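PDB 1RH1: colicin B from Escherichia coli, which kills Escherichia coli and close relatives by forming channels that depolarise the cytoplasmic membrane and dissipate cellular energy. Local coordinates for residues Lys168-Asp173 / Ala183-Ile188. Residues are numbered along the deposited sequence; the frame is centred on the assembly and turned at random.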
loop_
_atom_site.group_PDB
_atom_site.type_symbol
_atom_site.label_atom_id
_atom_site.label_comp_id
_atom_site.label_asym_id
_atom_site.label_seq_id
_atom_site.Cartn_x
_atom_site.Cartn_y
_atom_site.Cartn_z
ATOM N N LYS A 168 -5.865 4.277 16.512
ATOM C CA LYS A 168 -5.730 2.818 16.548
ATOM C C LYS A 168 -6.852 1.995 15.940
ATOM O O LYS A 168 -6.668 0.822 15.616
ATOM C CB LYS A 168 -5.556 2.276 17.966
ATOM C CG LYS A 168 -6.541 2.704 19.001
ATOM C CD LYS A 168 -6.266 1.988 20.297
ATOM C CE LYS A 168 -7.126 2.711 21.319
ATOM N NZ LYS A 168 -7.179 1.950 22.544
ATOM N N TYR A 169 -8.018 2.620 15.832
ATOM C CA TYR A 169 -9.241 2.068 15.306
ATOM C C TYR A 169 -9.844 3.183 14.502
ATOM O O TYR A 169 -9.624 4.361 14.769
ATOM C CB TYR A 169 -10.224 1.669 16.429
ATOM C CG TYR A 169 -9.760 0.392 17.110
ATOM C CD1 TYR A 169 -9.323 0.403 18.426
ATOM C CD2 TYR A 169 -9.679 -0.797 16.378
ATOM C CE1 TYR A 169 -8.794 -0.769 18.996
ATOM C CE2 TYR A 169 -9.153 -1.967 16.935
ATOM C CZ TYR A 169 -8.703 -1.952 18.249
ATOM O OH TYR A 169 -8.134 -3.098 18.789
ATOM N N ARG A 170 -10.568 2.787 13.464
ATOM C CA ARG A 170 -11.316 3.693 12.630
ATOM C C ARG A 170 -12.633 3.062 12.271
ATOM O O ARG A 170 -12.780 1.847 12.201
ATOM C CB ARG A 170 -10.569 4.001 11.362
ATOM C CG ARG A 170 -9.496 5.053 11.583
ATOM C CD ARG A 170 -8.791 5.469 10.296
ATOM N NE ARG A 170 -9.697 6.148 9.390
ATOM C CZ ARG A 170 -9.775 5.893 8.082
ATOM N NH1 ARG A 170 -10.646 6.576 7.374
ATOM N NH2 ARG A 170 -9.030 4.989 7.446
ATOM N N LEU A 171 -13.640 3.894 12.090
ATOM C CA LEU A 171 -14.940 3.439 11.662
ATOM C C LEU A 171 -15.216 3.953 10.249
ATOM O O LEU A 171 -15.384 5.144 10.024
ATOM C CB LEU A 171 -15.933 3.952 12.688
ATOM C CG LEU A 171 -16.372 3.054 13.813
ATOM C CD1 LEU A 171 -15.222 2.408 14.515
ATOM C CD2 LEU A 171 -17.151 3.896 14.752
ATOM N N THR A 172 -15.188 3.087 9.240
ATOM C CA THR A 172 -15.455 3.426 7.837
ATOM C C THR A 172 -16.268 2.337 7.161
ATOM O O THR A 172 -16.911 1.561 7.864
ATOM C CB THR A 172 -14.178 3.596 6.993
ATOM O OG1 THR A 172 -13.359 2.455 7.200
ATOM C CG2 THR A 172 -13.448 4.867 7.333
ATOM N N ASP A 173 -16.288 2.206 5.830
ATOM C CA ASP A 173 -17.134 1.181 5.254
ATOM C C ASP A 173 -16.365 0.145 4.468
ATOM O O ASP A 173 -15.190 0.322 4.172
ATOM C CB ASP A 173 -18.245 1.860 4.407
ATOM C CG ASP A 173 -17.981 2.398 3.014
ATOM O OD1 ASP A 173 -16.895 2.884 2.708
ATOM O OD2 ASP A 173 -18.907 2.345 2.215
ATOM N N ALA A 183 -17.805 -1.037 8.859
ATOM C CA ALA A 183 -16.850 -1.814 9.624
ATOM C C ALA A 183 -15.914 -1.052 10.518
ATOM O O ALA A 183 -15.814 0.162 10.409
ATOM C CB ALA A 183 -15.954 -2.587 8.721
ATOM N N ILE A 184 -15.189 -1.759 11.396
ATOM C CA ILE A 184 -14.153 -1.151 12.212
ATOM C C ILE A 184 -12.808 -1.622 11.714
ATOM O O ILE A 184 -12.495 -2.803 11.753
ATOM C CB ILE A 184 -14.347 -1.518 13.703
ATOM C CG1 ILE A 184 -13.173 -0.972 14.475
ATOM C CG2 ILE A 184 -14.512 -3.009 13.900
ATOM C CD1 ILE A 184 -13.240 -1.336 15.947
ATOM N N ILE A 185 -11.986 -0.725 11.206
ATOM C CA ILE A 185 -10.687 -1.151 10.757
ATOM C C ILE A 185 -9.625 -0.891 11.792
ATOM O O ILE A 185 -9.790 -0.133 12.734
ATOM C CB ILE A 185 -10.343 -0.457 9.432
ATOM C CG1 ILE A 185 -10.521 1.032 9.431
ATOM C CG2 ILE A 185 -11.292 -1.035 8.422
ATOM C CD1 ILE A 185 -10.161 1.728 8.105
ATOM N N GLY A 186 -8.512 -1.569 11.654
ATOM C CA GLY A 186 -7.403 -1.419 12.570
ATOM C C GLY A 186 -6.248 -2.300 12.157
ATOM O O GLY A 186 -6.292 -2.908 11.094
ATOM N N GLY A 187 -5.194 -2.346 12.965
ATOM C CA GLY A 187 -4.116 -3.276 12.687
ATOM C C GLY A 187 -2.820 -2.688 12.173
ATOM O O GLY A 187 -1.768 -3.220 12.506
ATOM N N ILE A 188 -2.858 -1.687 11.287
ATOM C CA ILE A 188 -1.654 -0.985 10.857
ATOM C C ILE A 188 -1.686 0.427 11.451
ATOM O O ILE A 188 -2.677 0.887 12.033
ATOM C CB ILE A 188 -1.529 -0.877 9.293
ATOM C CG1 ILE A 188 -2.650 -0.091 8.628
ATOM C CG2 ILE A 188 -1.482 -2.295 8.766
ATOM C CD1 ILE A 188 -2.541 -0.031 7.095
HETATM O O HOH W 1 -4.185 -0.022 14.891
#
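Arg-170 and Thr-172 pair with Ile-185 and Ala-183 as two antiparallel hydrogen-bonded pairs, and the strand axes run at 142° to each other. Ala-183 N to Thr-172 O is the straighter bond of its pair, 2.9 Å long. Where the strands part, a water receives the N-H of Gly-187 and donates to Lys-168 O.

Tyr-169, Leu-171 and Ile-184 share one face. CG1 of Ile-184, anti to the backbone N (chi1 175°), lies 4.0 Å from Leu-171 CD1. CD1 of Ile-184 meets Tyr-169 CD2 at 3.6 Å, oblique to the ring. Helix 99-110 packs on Tyr-169 and Ile-184.

On the other face Arg-170 and Ile-185 lie side by side. CG1 of Ile-185 sits 3.5 Å from Arg-170 CB. Ile-185 CD1 reaches Thr-172 OG1 at 3.4 Å and also touches the guanidinium NH2 of Arg-170. That guanidinium is held by salt bridges to Asp-267 and to Asp-17 of the TonB box, which probably fix its position.

This is the open end of a beta hairpin, strands 169-176 and 179-186, in a small antiparallel sheet where strand 121-128 flanks 179-186.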